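PDB 4RPC: putative alpha/beta hydrolase from Desulfitobacterium hafniense, which probably hydrolyses an ester or related bond, although its natural substrate is not known. Local coordinates for residues Thr36-Ala39 with Arg40-Arg43. Numbering follows the deposited sequence.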
ATOM      1  N   THR A  36       9.069  -8.602  -4.421  1.00 35.33           N
ATOM      2  CA  THR A  36       9.292  -7.872  -5.670  1.00 36.54           C
ATOM      3  C   THR A  36       8.848  -6.436  -5.618  1.00 33.13           C
ATOM      4  O   THR A  36       9.247  -5.614  -6.401  1.00 33.90           O
ATOM      5  CB  THR A  36       8.593  -8.536  -6.867  1.00 39.73           C
ATOM      6  OG1 THR A  36       7.186  -8.560  -6.669  1.00 40.05           O
ATOM      7  CG2 THR A  36       9.107  -9.958  -7.084  1.00 44.01           C
ATOM      8  N   CYS A  37       7.944  -6.153  -4.715  1.00 27.91           N
ATOM      9  CA  CYS A  37       7.421  -4.817  -4.540  1.00 26.18           C
ATOM     10  C   CYS A  37       8.512  -3.839  -4.069  1.00 24.85           C
ATOM     11  O   CYS A  37       8.601  -2.734  -4.557  1.00 23.43           O
ATOM     12  CB  CYS A  37       6.323  -4.908  -3.464  1.00 26.60           C
ATOM     13  SG  CYS A  37       5.193  -3.568  -3.636  1.00 30.24           S
ATOM     14  N   PHE A  38       9.333  -4.300  -3.123  1.00 23.81           N
ATOM     15  CA  PHE A  38      10.254  -3.486  -2.377  1.00 25.33           C
ATOM     16  C   PHE A  38      11.733  -3.826  -2.488  1.00 25.36           C
ATOM     17  O   PHE A  38      12.529  -3.297  -1.727  1.00 28.46           O
ATOM     18  CB  PHE A  38       9.821  -3.572  -0.887  1.00 24.61           C
ATOM     19  CG  PHE A  38       8.428  -3.041  -0.645  1.00 21.67           C
ATOM     20  CD1 PHE A  38       8.132  -1.722  -0.984  1.00 21.45           C
ATOM     21  CD2 PHE A  38       7.451  -3.824  -0.079  1.00 20.16           C
ATOM     22  CE1 PHE A  38       6.871  -1.197  -0.774  1.00 20.59           C
ATOM     23  CE2 PHE A  38       6.190  -3.312   0.121  1.00 19.69           C
ATOM     24  CZ  PHE A  38       5.897  -1.994  -0.239  1.00 19.43           C
ATOM     25  N   ALA A  39      12.116  -4.642  -3.441  1.00 26.25           N
ATOM     26  CA  ALA A  39      13.528  -5.012  -3.613  1.00 27.97           C
ATOM     27  C   ALA A  39      14.528  -3.850  -3.594  1.00 28.30           C
ATOM     28  O   ALA A  39      15.441  -3.837  -2.778  1.00 28.36           O
ATOM     29  CB  ALA A  39      13.724  -5.880  -4.850  1.00 28.73           C
ATOM     30  N   ARG A  40      14.315  -2.862  -4.459  1.00 28.53           N
ATOM     31  CA  ARG A  40      15.227  -1.750  -4.577  1.00 30.24           C
ATOM     32  C   ARG A  40      15.192  -0.893  -3.359  1.00 29.13           C
ATOM     33  O   ARG A  40      16.240  -0.408  -2.907  1.00 29.91           O
ATOM     34  CB  ARG A  40      14.920  -0.931  -5.841  1.00 32.45           C
ATOM     35  CG  ARG A  40      15.778   0.293  -6.041  1.00 34.62           C
ATOM     36  CD  ARG A  40      17.287  -0.037  -6.098  1.00 36.21           C
ATOM     37  NE  ARG A  40      18.066   1.195  -6.159  1.00 37.24           N
ATOM     38  CZ  ARG A  40      18.307   1.881  -7.281  1.00 40.04           C
ATOM     39  NH1 ARG A  40      17.857   1.456  -8.453  1.00 42.02           N
ATOM     40  NH2 ARG A  40      18.998   3.001  -7.238  1.00 39.69           N
ATOM     41  N   ILE A  41      14.006  -0.726  -2.770  1.00 28.34           N
ATOM     42  CA  ILE A  41      13.915   0.123  -1.580  1.00 26.73           C
ATOM     43  C   ILE A  41      14.712  -0.492  -0.448  1.00 26.33           C
ATOM     44  O   ILE A  41      15.437   0.182   0.261  1.00 28.48           O
ATOM     45  CB  ILE A  41      12.447   0.355  -1.160  1.00 25.91           C
ATOM     46  CG1 ILE A  41      11.780   1.240  -2.223  1.00 26.70           C
ATOM     47  CG2 ILE A  41      12.350   1.026   0.214  1.00 25.35           C
ATOM     48  CD1 ILE A  41      10.265   1.294  -2.131  1.00 25.26           C
ATOM     49  N   ILE A  42      14.550  -1.782  -0.266  1.00 26.07           N
ATOM     50  CA  ILE A  42      15.263  -2.487   0.770  1.00 26.11           C
ATOM     51  C   ILE A  42      16.757  -2.327   0.535  1.00 28.90           C
ATOM     52  O   ILE A  42      17.472  -1.943   1.450  1.00 27.71           O
ATOM     53  CB  ILE A  42      14.865  -3.960   0.778  1.00 26.60           C
ATOM     54  CG1 ILE A  42      13.419  -4.114   1.255  1.00 26.45           C
ATOM     55  CG2 ILE A  42      15.786  -4.797   1.659  1.00 27.28           C
ATOM     56  CD1 ILE A  42      12.829  -5.462   0.888  1.00 26.54           C
ATOM     57  N   ARG A  43      17.224  -2.586  -0.686  1.00 31.34           N
ATOM     58  CA  ARG A  43      18.634  -2.394  -1.005  1.00 35.03           C
ATOM     59  C   ARG A  43      19.144  -1.006  -0.686  1.00 35.27           C
ATOM     60  O   ARG A  43      20.224  -0.886  -0.117  1.00 33.19           O
ATOM     61  CB  ARG A  43      18.949  -2.713  -2.466  1.00 38.74           C
ATOM     62  CG  ARG A  43      18.835  -4.197  -2.779  1.00 41.75           C
ATOM     63  CD  ARG A  43      19.554  -4.545  -4.076  1.00 45.09           C
ATOM     64  NE  ARG A  43      18.851  -3.966  -5.200  1.00 46.85           N
ATOM     65  CZ  ARG A  43      17.771  -4.501  -5.777  1.00 49.94           C
ATOM     66  NH1 ARG A  43      17.252  -5.666  -5.366  1.00 47.67           N
ATOM     67  NH2 ARG A  43      17.216  -3.874  -6.814  1.00 51.65           N
TER
HETATM   68  O   HOH W   1      11.547  -1.536  -4.454  1.00 37.57           O
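The Phe38 ring meets Ile41 at its edge, where CD1 of the isoleucine lies in the ring plane 3.9 Å from Phe38 CD1, while Cys37 SG sits over one face, offset toward the rim. The other flat group, the Arg43 guanidinium, has Ala39 O and Arg40 CA over one face, both near its rim. Its chain bends at chi3 (-69°), which folds the group back along the helix and brings Arg43 NH1 to 3.6 Å from Ala39 CB. Phe38 is the N-cap of the helix that follows, and its carbonyl starts the helical bonding: Ile42 N reaches Phe38 O at 2.9 Å, almost straight, and Arg43 N binds Ala39 O at 3.0 Å. Ile42 also lays CG1 against Phe38 O at 3.2 Å, with CD1 4.0 Å from Phe38 CB. Cutting Ile42 back to an alanine would remove CG1 and CD1 and is likely to open a gap beside Phe38 CB and the Phe38 carbonyl. One water bridges the break between the two helices, donating to Cys37 O and accepting from Ile41 N at 3.1 Å. Arg40 NE forms a salt bridge with Asp44. In this alpha/beta hydrolase fold, Phe38 touches His28 and lies near the probable nucleophile elbow; Phe38 and Ile41 pack on Leu26 of strand 23-27, and Ile41 joins the helix start to helices 243-247 and 249-259 through Leu245 and Ile252.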